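Local coordinates for glycoside hydrolase, family 11\:clostridium cellulosome enzyme, dockerin type i\:polysaccharide (Clostridium thermocellum, PDB 2C71), which probably removes acetyl groups from xylan as a metal-dependent family 4 carbohydrate esterase, using a fold shared with peptidoglycan deacetylases, at residues Thr97-Ser109 against Phe113-Thr125. Residues are numbered along the deposited sequence; the frame is centred on the assembly and turned at random.
Sequences TPKFFRPPNLETS and FNNVDLVFVGGLT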
loop_
_atom_site.group_PDB
_atom_site.type_symbol
_atom_site.label_atom_id
_atom_site.label_comp_id
_atom_site.label_asym_id
_atom_site.label_seq_id
_atom_site.Cartn_x
_atom_site.Cartn_y
_atom_site.Cartn_z
ATOM N N THR A 97 -10.050 -0.518 10.749
ATOM C CA THR A 97 -10.105 0.883 10.340
ATOM C C THR A 97 -8.711 1.477 10.163
ATOM O O THR A 97 -7.847 1.317 11.025
ATOM C CB THR A 97 -10.891 1.736 11.354
ATOM O OG1 THR A 97 -10.833 3.115 10.970
ATOM C CG2 THR A 97 -10.306 1.578 12.749
ATOM N N PRO A 98 -8.497 2.161 9.042
ATOM C CA PRO A 98 -7.140 2.334 8.499
ATOM C C PRO A 98 -6.296 3.241 9.404
ATOM O O PRO A 98 -6.878 4.117 10.042
ATOM C CB PRO A 98 -7.404 2.981 7.146
ATOM C CG PRO A 98 -8.696 2.346 6.705
ATOM C CD PRO A 98 -9.492 2.025 7.964
ATOM N N LYS A 99 -4.981 3.045 9.445
ATOM C CA LYS A 99 -4.092 3.929 10.203
ATOM C C LYS A 99 -3.199 4.754 9.275
ATOM O O LYS A 99 -2.501 5.668 9.710
ATOM C CB LYS A 99 -3.227 3.117 11.170
ATOM C CG LYS A 99 -3.988 2.549 12.357
ATOM C CD LYS A 99 -3.047 2.215 13.504
ATOM C CE LYS A 99 -3.159 0.754 13.905
ATOM N NZ LYS A 99 -1.834 0.167 14.244
ATOM N N PHE A 100 -3.239 4.413 7.992
ATOM C CA PHE A 100 -2.352 4.977 6.976
ATOM C C PHE A 100 -3.134 5.387 5.731
ATOM O O PHE A 100 -4.118 4.732 5.372
ATOM C CB PHE A 100 -1.288 3.956 6.598
ATOM C CG PHE A 100 -0.363 3.595 7.739
ATOM C CD1 PHE A 100 0.693 4.403 8.044
ATOM C CD2 PHE A 100 -0.568 2.481 8.503
ATOM C CE1 PHE A 100 1.533 4.100 9.122
ATOM C CE2 PHE A 100 0.263 2.158 9.565
ATOM C CZ PHE A 100 1.306 2.966 9.886
ATOM N N PHE A 101 -2.649 6.455 5.121
ATOM C CA PHE A 101 -3.204 7.035 3.879
ATOM C C PHE A 101 -2.083 7.183 2.872
ATOM O O PHE A 101 -1.015 7.696 3.214
ATOM C CB PHE A 101 -3.782 8.423 4.201
ATOM C CG PHE A 101 -4.229 9.237 3.003
ATOM C CD1 PHE A 101 -5.209 8.762 2.145
ATOM C CD2 PHE A 101 -3.686 10.476 2.768
ATOM C CE1 PHE A 101 -5.629 9.558 1.051
ATOM C CE2 PHE A 101 -4.129 11.253 1.700
ATOM C CZ PHE A 101 -5.107 10.793 0.871
ATOM N N ARG A 102 -2.327 6.802 1.625
ATOM C CA ARG A 102 -1.426 7.089 0.538
ATOM C C ARG A 102 -2.117 8.032 -0.411
ATOM O O ARG A 102 -3.134 7.663 -1.041
ATOM C CB ARG A 102 -1.026 5.862 -0.262
ATOM C CG ARG A 102 -0.103 6.262 -1.418
ATOM C CD ARG A 102 0.739 5.170 -1.906
ATOM N NE ARG A 102 1.716 4.719 -0.937
ATOM C CZ ARG A 102 2.090 3.454 -0.722
ATOM N NH1 ARG A 102 1.521 2.441 -1.365
ATOM N NH2 ARG A 102 3.003 3.187 0.197
ATOM N N PRO A 103 -1.644 9.276 -0.539
ATOM C CA PRO A 103 -2.320 10.238 -1.420
ATOM C C PRO A 103 -2.319 9.735 -2.852
ATOM O O PRO A 103 -1.282 9.278 -3.375
ATOM C CB PRO A 103 -1.494 11.533 -1.290
ATOM C CG PRO A 103 -0.711 11.364 -0.109
ATOM C CD PRO A 103 -0.520 9.880 0.172
ATOM N N PRO A 104 -3.462 9.873 -3.542
ATOM C CA PRO A 104 -3.483 9.628 -5.006
ATOM C C PRO A 104 -2.395 10.432 -5.670
ATOM O O PRO A 104 -2.241 11.651 -5.442
ATOM C CB PRO A 104 -4.889 10.073 -5.405
ATOM C CG PRO A 104 -5.698 9.768 -4.173
ATOM C CD PRO A 104 -4.794 10.195 -3.032
ATOM N N ASN A 105 -1.637 9.779 -6.544
ATOM C CA ASN A 105 -0.541 10.391 -7.287
ATOM C C ASN A 105 0.579 10.936 -6.404
ATOM O O ASN A 105 1.444 11.650 -6.909
ATOM C CB ASN A 105 -1.020 11.516 -8.207
ATOM C CG ASN A 105 -2.093 11.100 -9.178
ATOM O OD1 ASN A 105 -2.915 11.917 -9.604
ATOM N ND2 ASN A 105 -2.133 9.856 -9.534
ATOM N N LEU A 106 0.603 10.605 -5.131
ATOM C CA LEU A 106 1.571 11.129 -4.175
ATOM C C LEU A 106 1.485 12.644 -4.065
ATOM O O LEU A 106 2.405 13.261 -3.532
ATOM C CB LEU A 106 2.999 10.662 -4.398
ATOM C CG LEU A 106 3.165 9.139 -4.378
ATOM C CD1 LEU A 106 4.586 8.746 -4.574
ATOM C CD2 LEU A 106 2.646 8.527 -3.055
ATOM N N GLU A 107 0.355 13.254 -4.439
ATOM C CA GLU A 107 0.207 14.703 -4.421
ATOM C C GLU A 107 -0.378 15.187 -3.105
ATOM O O GLU A 107 -1.456 14.735 -2.709
ATOM C CB GLU A 107 -0.676 15.163 -5.572
ATOM C CG GLU A 107 0.039 15.051 -6.903
ATOM C CD GLU A 107 -0.817 15.002 -8.173
ATOM O OE1 GLU A 107 -2.057 14.912 -8.113
ATOM O OE2 GLU A 107 -0.194 15.005 -9.282
ATOM N N THR A 108 0.324 16.103 -2.408
ATOM C CA THR A 108 -0.120 16.626 -1.136
ATOM C C THR A 108 -0.246 18.149 -1.205
ATOM O O THR A 108 0.263 18.806 -2.141
ATOM C CB THR A 108 0.772 16.207 0.027
ATOM O OG1 THR A 108 2.040 16.846 -0.094
ATOM C CG2 THR A 108 0.936 14.669 0.089
ATOM N N SER A 109 -0.895 18.689 -0.178
ATOM C CA SER A 109 -0.991 20.127 0.070
ATOM C C SER A 109 -1.185 20.274 1.556
ATOM O O SER A 109 -1.589 19.331 2.217
ATOM C CB SER A 109 -2.169 20.770 -0.681
ATOM O OG SER A 109 -3.381 20.204 -0.193
ATOM N N PHE A 113 -3.114 17.563 4.143
ATOM C CA PHE A 113 -2.574 17.166 5.432
ATOM C C PHE A 113 -3.498 17.549 6.561
ATOM O O PHE A 113 -3.688 16.800 7.509
ATOM C CB PHE A 113 -1.199 17.800 5.683
ATOM C CG PHE A 113 -0.058 17.014 5.093
ATOM C CD1 PHE A 113 0.270 15.726 5.608
ATOM C CD2 PHE A 113 0.715 17.522 4.074
ATOM C CE1 PHE A 113 1.337 15.049 5.094
ATOM C CE2 PHE A 113 1.798 16.829 3.582
ATOM C CZ PHE A 113 2.102 15.564 4.115
ATOM N N ASN A 114 -4.122 18.744 6.502
ATOM C CA ASN A 114 -4.994 19.287 7.561
ATOM C C ASN A 114 -6.263 18.519 7.721
ATOM O O ASN A 114 -6.918 18.633 8.753
ATOM C CB ASN A 114 -5.399 20.751 7.332
ATOM C CG ASN A 114 -5.739 21.465 8.609
ATOM O OD1 ASN A 114 -5.045 21.320 9.601
ATOM N ND2 ASN A 114 -6.835 22.207 8.597
ATOM N N ASN A 115 -6.702 17.816 6.664
ATOM C CA ASN A 115 -8.032 17.225 6.648
ATOM C C ASN A 115 -8.036 15.705 6.606
ATOM O O ASN A 115 -9.115 15.114 6.446
ATOM C CB ASN A 115 -8.840 17.845 5.507
ATOM C CG ASN A 115 -9.259 19.254 5.829
ATOM O OD1 ASN A 115 -10.185 19.467 6.630
ATOM N ND2 ASN A 115 -8.549 20.197 5.275
ATOM N N VAL A 116 -6.878 15.078 6.766
ATOM C CA VAL A 116 -6.762 13.620 6.839
ATOM C C VAL A 116 -5.998 13.258 8.129
ATOM O O VAL A 116 -4.809 13.532 8.267
ATOM C CB VAL A 116 -6.061 13.045 5.611
ATOM C CG1 VAL A 116 -6.016 11.489 5.701
ATOM C CG2 VAL A 116 -6.702 13.469 4.286
ATOM N N ASP A 117 -6.720 12.626 9.057
ATOM C CA ASP A 117 -6.174 12.187 10.345
ATOM C C ASP A 117 -5.659 10.749 10.280
ATOM O O ASP A 117 -6.065 9.882 11.055
ATOM C CB ASP A 117 -7.227 12.320 11.446
ATOM C CG ASP A 117 -6.624 12.282 12.836
ATOM O OD1 ASP A 117 -5.506 12.810 13.016
ATOM O OD2 ASP A 117 -7.267 11.723 13.750
ATOM N N LEU A 118 -4.755 10.528 9.337
ATOM C CA LEU A 118 -4.069 9.264 9.096
ATOM C C LEU A 118 -2.619 9.568 8.830
ATOM O O LEU A 118 -2.281 10.698 8.447
ATOM C CB LEU A 118 -4.655 8.545 7.827
ATOM C CG LEU A 118 -6.135 8.139 7.915
ATOM C CD1 LEU A 118 -6.704 7.738 6.576
ATOM C CD2 LEU A 118 -6.388 6.989 8.935
ATOM N N VAL A 119 -1.734 8.577 9.040
ATOM C CA VAL A 119 -0.309 8.760 8.737
ATOM C C VAL A 119 -0.117 8.635 7.215
ATOM O O VAL A 119 -0.570 7.654 6.620
ATOM C CB VAL A 119 0.535 7.762 9.506
ATOM C CG1 VAL A 119 1.978 7.818 9.036
ATOM C CG2 VAL A 119 0.443 8.056 11.029
ATOM N N PHE A 120 0.522 9.623 6.602
ATOM C CA PHE A 120 0.742 9.664 5.170
ATOM C C PHE A 120 1.986 8.858 4.795
ATOM O O PHE A 120 3.067 9.058 5.369
ATOM C CB PHE A 120 0.973 11.085 4.672
ATOM C CG PHE A 120 -0.277 11.935 4.538
ATOM C CD1 PHE A 120 -1.183 12.094 5.571
ATOM C CD2 PHE A 120 -0.490 12.652 3.373
ATOM C CE1 PHE A 120 -2.285 12.940 5.456
ATOM C CE2 PHE A 120 -1.597 13.490 3.223
ATOM C CZ PHE A 120 -2.490 13.627 4.257
ATOM N N VAL A 121 1.834 7.951 3.835
ATOM C CA VAL A 121 2.954 7.156 3.347
ATOM C C VAL A 121 3.141 7.325 1.844
ATOM O O VAL A 121 2.169 7.390 1.091
ATOM C CB VAL A 121 2.767 5.661 3.668
ATOM C CG1 VAL A 121 2.958 5.411 5.157
ATOM C CG2 VAL A 121 1.396 5.188 3.211
ATOM N N GLY A 122 4.396 7.396 1.412
ATOM C CA GLY A 122 4.722 7.332 -0.000
ATOM C C GLY A 122 5.477 6.069 -0.365
ATOM O O GLY A 122 4.894 4.988 -0.449
ATOM N N GLY A 123 6.781 6.206 -0.583
ATOM C CA GLY A 123 7.658 5.058 -0.709
ATOM C C GLY A 123 8.423 5.038 -2.019
ATOM O O GLY A 123 8.206 5.827 -2.939
ATOM N N LEU A 124 9.333 4.093 -2.094
ATOM C CA LEU A 124 10.167 3.795 -3.255
ATOM C C LEU A 124 9.285 3.223 -4.367
ATOM O O LEU A 124 8.639 2.208 -4.168
ATOM C CB LEU A 124 11.215 2.739 -2.846
ATOM C CG LEU A 124 12.107 2.154 -3.965
ATOM C CD1 LEU A 124 13.095 3.220 -4.455
ATOM C CD2 LEU A 124 12.815 0.899 -3.449
ATOM N N THR A 125 9.310 3.826 -5.549
ATOM C CA THR A 125 8.546 3.294 -6.659
ATOM C C THR A 125 9.448 2.491 -7.579
ATOM O O THR A 125 10.674 2.554 -7.490
ATOM C CB THR A 125 7.847 4.431 -7.409
ATOM O OG1 THR A 125 8.827 5.292 -7.958
ATOM C CG2 THR A 125 6.901 5.238 -6.528
#
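Phe101 and Val119 show how two very short parallel strands hold together by alternating backbone bonds. Val119 N donates to Lys99 O (3.1 Å), Phe101 N to Val119 O (2.8 Å) and Val121 N to Phe101 O (2.9 Å). Val119 thus spends both its N-H and its carbonyl on the neighbouring segment, as does Phe101. Facing outward, Phe100 and Arg102 bond through their backbones to Asn63, Phe120 and Gly122 to Tyr204. On one face the Phe100 ring lies alongside Val119. On the other, Phe101, its CG anti to the backbone N (chi1 172°), sends its edge into the face of Phe120 in a T-shaped pair, centroids 5.0 Å apart and planes at 82°. Phe113 covers the opposite face of Phe120, and Phe113 N meets Ser109 O almost straight (3.0 Å); Ser109 OG caps Leu112 N and also bonds to Ala72 O. Arg102 bends at chi3 (-66°): NE reaches Val121 O weakly (3.4 Å), NH2 bonds to Thr10, and NH1 salt-bridges Asp12. Its side chain lies about 6 Å from the magnesium ion, and its carbonyl accepts from the metal ligand His64. Together these pieces form a right-handed beta-alpha-beta unit of the NodB homology fold, between helices 185-192 and 76-94, with strand 151-155 beside Arg102.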